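Side-chain contacts in alcohol dehydrogenase, zinc-containing (Thermotoga maritima, PDB 1VJ0), which is thought to be a zinc-dependent oxidoreductase of the medium-chain alcohol dehydrogenase family, with each subunit holding two zinc ions: residues G205-F210 and S295-A300; A215-A220 and V336-R341. All blocks are in the same frame, centred on the assembly; numbering follows the deposited sequence.

Contact 1. Residues G205-F210 and S295-A300; sequences GPLGLF and SVAGVA
Leu207 sets one methyl of its isobutyl group, CD2, against the flank of the Ala297 carbonyl and against Gly298 CA. Because CG lies opposite the backbone N (chi1 -180°), the side chain runs straight out from the first turn of helix 206-217. Its CD2 branch reaches the loop that follows strand 292-296. There CD2 stops 3.8 Å from Ala297 O, approaching roughly at right angles to the C=O bond, and 3.9 Å from Gly298 CA. The Ala297 methyl also points toward the helix, but its CB is a looser neighbour, 4.4 Å from Leu207 CD2. No hydrogen bond joins the two segments, so the touch is purely van der Waals, a branched apolar end resting on main chain. The loop is held in place from elsewhere: the carboxylate oxygen Glu273 OE1 accepts from the backbone N of both Gly298 and Val299. Leu207 itself is also flanked by Ala183 of helix 170-188 and by Ala274. Gly205 is the N-cap of the helix and its O receives Leu209 N at 2.9 Å, closing the first turn. The side chain of Leu207 is about 9 Å from the zinc ion bound by Cys55, His77, Glu78 and Cys178. Gly205 and Gly208 fit the glycine-rich GxGxxG turn of a Rossmann fold, and Leu207 spans from it to the loop just past the C-terminal end of strand 292-296 in the parallel sheet, the edge where dehydrogenases of this family bind their nicotinamide cofactor.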
loop_
_atom_site.group_PDB
_atom_site.type_symbol
_atom_site.label_atom_id
_atom_site.label_comp_id
_atom_site.label_asym_id
_atom_site.label_seq_id
_atom_site.Cartn_x
_atom_site.Cartn_y
_atom_site.Cartn_z
ATOM N N GLY A 205 -26.046 -15.364 -0.667
ATOM C CA GLY A 205 -25.569 -16.751 -0.678
ATOM C C GLY A 205 -24.354 -16.848 0.223
ATOM O O GLY A 205 -23.982 -15.897 0.868
ATOM N N PRO A 206 -23.730 -18.005 0.320
ATOM C CA PRO A 206 -22.572 -18.166 1.247
ATOM C C PRO A 206 -21.471 -17.133 1.071
ATOM O O PRO A 206 -20.894 -16.642 2.066
ATOM C CB PRO A 206 -22.051 -19.564 0.915
ATOM C CG PRO A 206 -23.294 -20.295 0.538
ATOM C CD PRO A 206 -24.146 -19.284 -0.279
ATOM N N LEU A 207 -21.159 -16.797 -0.169
ATOM C CA LEU A 207 -20.157 -15.760 -0.432
ATOM C C LEU A 207 -20.515 -14.431 0.218
ATOM O O LEU A 207 -19.719 -13.835 1.014
ATOM C CB LEU A 207 -19.965 -15.600 -1.937
ATOM C CG LEU A 207 -18.931 -14.547 -2.407
ATOM C CD1 LEU A 207 -17.554 -14.945 -1.989
ATOM C CD2 LEU A 207 -18.971 -14.403 -3.889
ATOM N N GLY A 208 -21.713 -13.928 -0.102
ATOM C CA GLY A 208 -22.157 -12.653 0.471
ATOM C C GLY A 208 -22.284 -12.704 1.992
ATOM O O GLY A 208 -21.923 -11.741 2.712
ATOM N N LEU A 209 -22.757 -13.833 2.495
ATOM C CA LEU A 209 -22.900 -14.019 3.950
ATOM C C LEU A 209 -21.576 -14.105 4.729
ATOM O O LEU A 209 -21.429 -13.473 5.794
ATOM C CB LEU A 209 -23.795 -15.199 4.229
ATOM C CG LEU A 209 -25.255 -15.075 3.757
ATOM C CD1 LEU A 209 -25.898 -16.430 3.807
ATOM C CD2 LEU A 209 -26.033 -14.081 4.615
ATOM N N PHE A 210 -20.590 -14.799 4.200
ATOM C CA PHE A 210 -19.237 -14.708 4.765
ATOM C C PHE A 210 -18.725 -13.273 4.716
ATOM O O PHE A 210 -18.092 -12.834 5.668
ATOM C CB PHE A 210 -18.241 -15.655 4.043
ATOM C CG PHE A 210 -18.080 -16.965 4.702
ATOM C CD1 PHE A 210 -18.952 -18.014 4.435
ATOM C CD2 PHE A 210 -17.034 -17.166 5.600
ATOM C CE1 PHE A 210 -18.785 -19.233 5.063
ATOM C CE2 PHE A 210 -16.858 -18.375 6.190
ATOM C CZ PHE A 210 -17.746 -19.403 5.958
ATOM N N SER A 295 -15.221 -4.580 -5.234
ATOM C CA SER A 295 -14.663 -5.894 -5.456
ATOM C C SER A 295 -15.740 -6.728 -6.088
ATOM O O SER A 295 -16.816 -6.886 -5.519
ATOM C CB SER A 295 -14.229 -6.606 -4.161
ATOM O OG SER A 295 -12.965 -6.099 -3.723
ATOM N N VAL A 296 -15.423 -7.286 -7.248
ATOM C CA VAL A 296 -16.346 -8.095 -8.004
ATOM C C VAL A 296 -15.893 -9.549 -7.931
ATOM O O VAL A 296 -14.904 -9.942 -8.544
ATOM C CB VAL A 296 -16.461 -7.595 -9.451
ATOM C CG1 VAL A 296 -17.467 -8.393 -10.174
ATOM C CG2 VAL A 296 -16.824 -6.125 -9.461
ATOM N N ALA A 297 -16.653 -10.354 -7.200
ATOM C CA ALA A 297 -16.230 -11.736 -6.871
ATOM C C ALA A 297 -17.275 -12.806 -7.169
ATOM O O ALA A 297 -16.950 -13.961 -7.096
ATOM C CB ALA A 297 -15.798 -11.830 -5.440
ATOM N N GLY A 298 -18.510 -12.447 -7.524
ATOM C CA GLY A 298 -19.578 -13.479 -7.606
ATOM C C GLY A 298 -19.753 -14.045 -9.000
ATOM O O GLY A 298 -20.051 -15.217 -9.167
ATOM N N VAL A 299 -19.626 -13.192 -10.015
ATOM C CA VAL A 299 -19.767 -13.638 -11.406
ATOM C C VAL A 299 -18.757 -14.748 -11.684
ATOM O O VAL A 299 -17.527 -14.566 -11.542
ATOM C CB VAL A 299 -19.593 -12.514 -12.391
ATOM C CG1 VAL A 299 -19.720 -13.029 -13.784
ATOM C CG2 VAL A 299 -20.606 -11.371 -12.110
ATOM N N ALA A 300 -19.283 -15.887 -12.076
ATOM C CA ALA A 300 -18.514 -17.127 -12.164
ATOM C C ALA A 300 -18.530 -17.824 -13.540
ATOM O O ALA A 300 -17.893 -18.859 -13.721
ATOM C CB ALA A 300 -18.968 -18.082 -11.105
#

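Contact 2. Residues A215-A220 and V336-R341; sequences ARSLGA and VSITSR
Ser217 and Ile338 are brought together by their first torsions. The serine hydroxyl is turned back beside its own backbone N (chi1 -59°), and Ile338 has CG1 in the similar place (chi1 -69°), which sends its CG2 methyl toward the serine. CG2 touches both serine side-chain atoms, at 3.7 Å from Ser217 OG and 4.0 Å from Ser217 CB. The hydroxyl gains no polar bond from this neighbour; it is hydrogen-bonded to Val213 O, one turn earlier in its helix, so this buried hydroxyl is satisfied although a methyl lies against it. Arg341 comes in alongside, its chain bent at chi3 (-79°), and lays NH2 3.8 Å from Ser217 CB, which the guanidinium approaches obliquely. A water lies beside it, 2.7 Å from Ser217 O, and accepts a weak bond from Arg341 NH1. Beyond Ser217 the backbone leaves helical angles at Gly219, whose positive phi and two bonds back into the last turn make a Schellman motif. Arg216 closes over that turn, NH2 giving a bond of 2.9 Å to Ala220 O from above the carbonyl plane, while its NH1 forms a salt bridge with Asp242. The third subunit packs against 336-341, where Glu221 of that subunit hydrogen-bonds Ser337 OG and its Ala195 packs on Ile338. In sum, the C-terminal ends of helix 206-217, the glycine-rich-turn helix of the Rossmann domain, and helix 329-340 meet through Ser217 of one and Ile338 and Arg341 of the other, next to an interface of the tetramer.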
loop_
_atom_site.group_PDB
_atom_site.type_symbol
_atom_site.label_atom_id
_atom_site.label_comp_id
_atom_site.label_asym_id
_atom_site.label_seq_id
_atom_site.Cartn_x
_atom_site.Cartn_y
_atom_site.Cartn_z
ATOM N N ALA A 215 -16.661 -8.456 6.982
ATOM C CA ALA A 215 -16.780 -6.983 7.106
ATOM C C ALA A 215 -16.842 -6.559 8.561
ATOM O O ALA A 215 -16.149 -5.645 8.985
ATOM C CB ALA A 215 -18.011 -6.452 6.351
ATOM N N ARG A 216 -17.684 -7.251 9.327
ATOM C CA ARG A 216 -17.826 -6.986 10.763
ATOM C C ARG A 216 -16.476 -7.209 11.482
ATOM O O ARG A 216 -16.050 -6.386 12.262
ATOM C CB ARG A 216 -18.890 -7.893 11.376
ATOM C CG ARG A 216 -20.309 -7.410 11.287
ATOM C CD ARG A 216 -20.766 -6.479 12.475
ATOM N NE ARG A 216 -20.428 -5.078 12.203
ATOM C CZ ARG A 216 -21.243 -4.154 11.703
ATOM N NH1 ARG A 216 -22.495 -4.445 11.401
ATOM N NH2 ARG A 216 -20.796 -2.916 11.502
ATOM N N SER A 217 -15.803 -8.312 11.181
ATOM C CA SER A 217 -14.570 -8.667 11.852
ATOM C C SER A 217 -13.400 -7.721 11.614
ATOM O O SER A 217 -12.568 -7.559 12.496
ATOM C CB SER A 217 -14.168 -10.090 11.469
ATOM O OG SER A 217 -15.196 -10.980 11.844
ATOM N N LEU A 218 -13.380 -7.092 10.448
ATOM C CA LEU A 218 -12.336 -6.118 10.071
ATOM C C LEU A 218 -12.673 -4.700 10.550
ATOM O O LEU A 218 -11.864 -3.794 10.430
ATOM C CB LEU A 218 -12.143 -6.128 8.565
ATOM C CG LEU A 218 -11.662 -7.465 7.985
ATOM C CD1 LEU A 218 -11.504 -7.402 6.492
ATOM C CD2 LEU A 218 -10.364 -7.911 8.649
ATOM N N GLY A 219 -13.851 -4.535 11.121
ATOM C CA GLY A 219 -14.190 -3.307 11.819
ATOM C C GLY A 219 -14.998 -2.302 11.021
ATOM O O GLY A 219 -15.028 -1.114 11.375
ATOM N N ALA A 220 -15.713 -2.763 9.991
ATOM C CA ALA A 220 -16.587 -1.858 9.232
ATOM C C ALA A 220 -17.597 -1.226 10.138
ATOM O O ALA A 220 -18.094 -1.864 11.073
ATOM C CB ALA A 220 -17.321 -2.590 8.129
ATOM N N VAL A 336 -9.546 -18.934 7.921
ATOM C CA VAL A 336 -9.664 -19.854 9.023
ATOM C C VAL A 336 -9.649 -19.078 10.345
ATOM O O VAL A 336 -10.471 -19.362 11.217
ATOM C CB VAL A 336 -8.547 -20.935 8.971
ATOM C CG1 VAL A 336 -8.454 -21.718 10.256
ATOM C CG2 VAL A 336 -8.751 -21.839 7.777
ATOM N N SER A 337 -8.778 -18.072 10.495
ATOM C CA SER A 337 -8.758 -17.290 11.765
ATOM C C SER A 337 -10.081 -16.552 12.026
ATOM O O SER A 337 -10.648 -16.641 13.130
ATOM C CB SER A 337 -7.549 -16.338 11.819
ATOM O OG SER A 337 -7.570 -15.538 13.007
ATOM N N ILE A 338 -10.587 -15.842 11.018
ATOM C CA ILE A 338 -11.870 -15.132 11.185
ATOM C C ILE A 338 -12.999 -16.112 11.484
ATOM O O ILE A 338 -13.835 -15.902 12.378
ATOM C CB ILE A 338 -12.183 -14.289 9.948
ATOM C CG1 ILE A 338 -11.213 -13.106 9.853
ATOM C CG2 ILE A 338 -13.602 -13.729 9.996
ATOM C CD1 ILE A 338 -11.218 -12.457 8.405
ATOM N N THR A 339 -13.026 -17.190 10.715
ATOM C CA THR A 339 -14.067 -18.184 10.835
ATOM C C THR A 339 -14.107 -18.757 12.276
ATOM O O THR A 339 -15.174 -18.913 12.870
ATOM C CB THR A 339 -13.876 -19.263 9.773
ATOM O OG1 THR A 339 -14.069 -18.696 8.471
ATOM C CG2 THR A 339 -14.952 -20.341 9.900
ATOM N N SER A 340 -12.921 -19.007 12.832
ATOM C CA SER A 340 -12.760 -19.643 14.130
ATOM C C SER A 340 -13.317 -18.781 15.272
ATOM O O SER A 340 -13.648 -19.309 16.313
ATOM C CB SER A 340 -11.284 -19.962 14.370
ATOM O OG SER A 340 -10.604 -18.761 14.721
ATOM N N ARG A 341 -13.418 -17.470 15.072
ATOM C CA ARG A 341 -14.092 -16.607 16.024
ATOM C C ARG A 341 -15.583 -16.462 15.740
ATOM O O ARG A 341 -16.246 -15.715 16.419
ATOM C CB ARG A 341 -13.478 -15.231 16.049
ATOM C CG ARG A 341 -11.987 -15.189 16.415
ATOM C CD ARG A 341 -11.423 -13.752 16.483
ATOM N NE ARG A 341 -11.115 -13.169 15.158
ATOM C CZ ARG A 341 -11.678 -12.057 14.643
ATOM N NH1 ARG A 341 -12.642 -11.369 15.283
ATOM N NH2 ARG A 341 -11.286 -11.657 13.426
HETATM O O HOH W 1 -13.215 -8.113 15.059
#

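How the contacts relate
Both contacts use helix 206-217, contact 1 at its N-terminal start and contact 2 at its C-terminal end, and their centres lie 16 Å apart. Along the chain the segments alternate: 205-210, 215-220, 295-300, 336-341. The one helix thus meets first the loop after strand 292-296 of the parallel sheet, then helix 329-340, which follows strand 320-323, the outermost strand on that side within the chain. The two sites touch where Phe210 CE2 packs 3.6 Å from Thr339 OG1. Contact 1 lies on the side of the zinc site coordinated by Cys178, whereas contact 2 is away from the metals, so a single helix spans from the likely cofactor edge to a subunit interface.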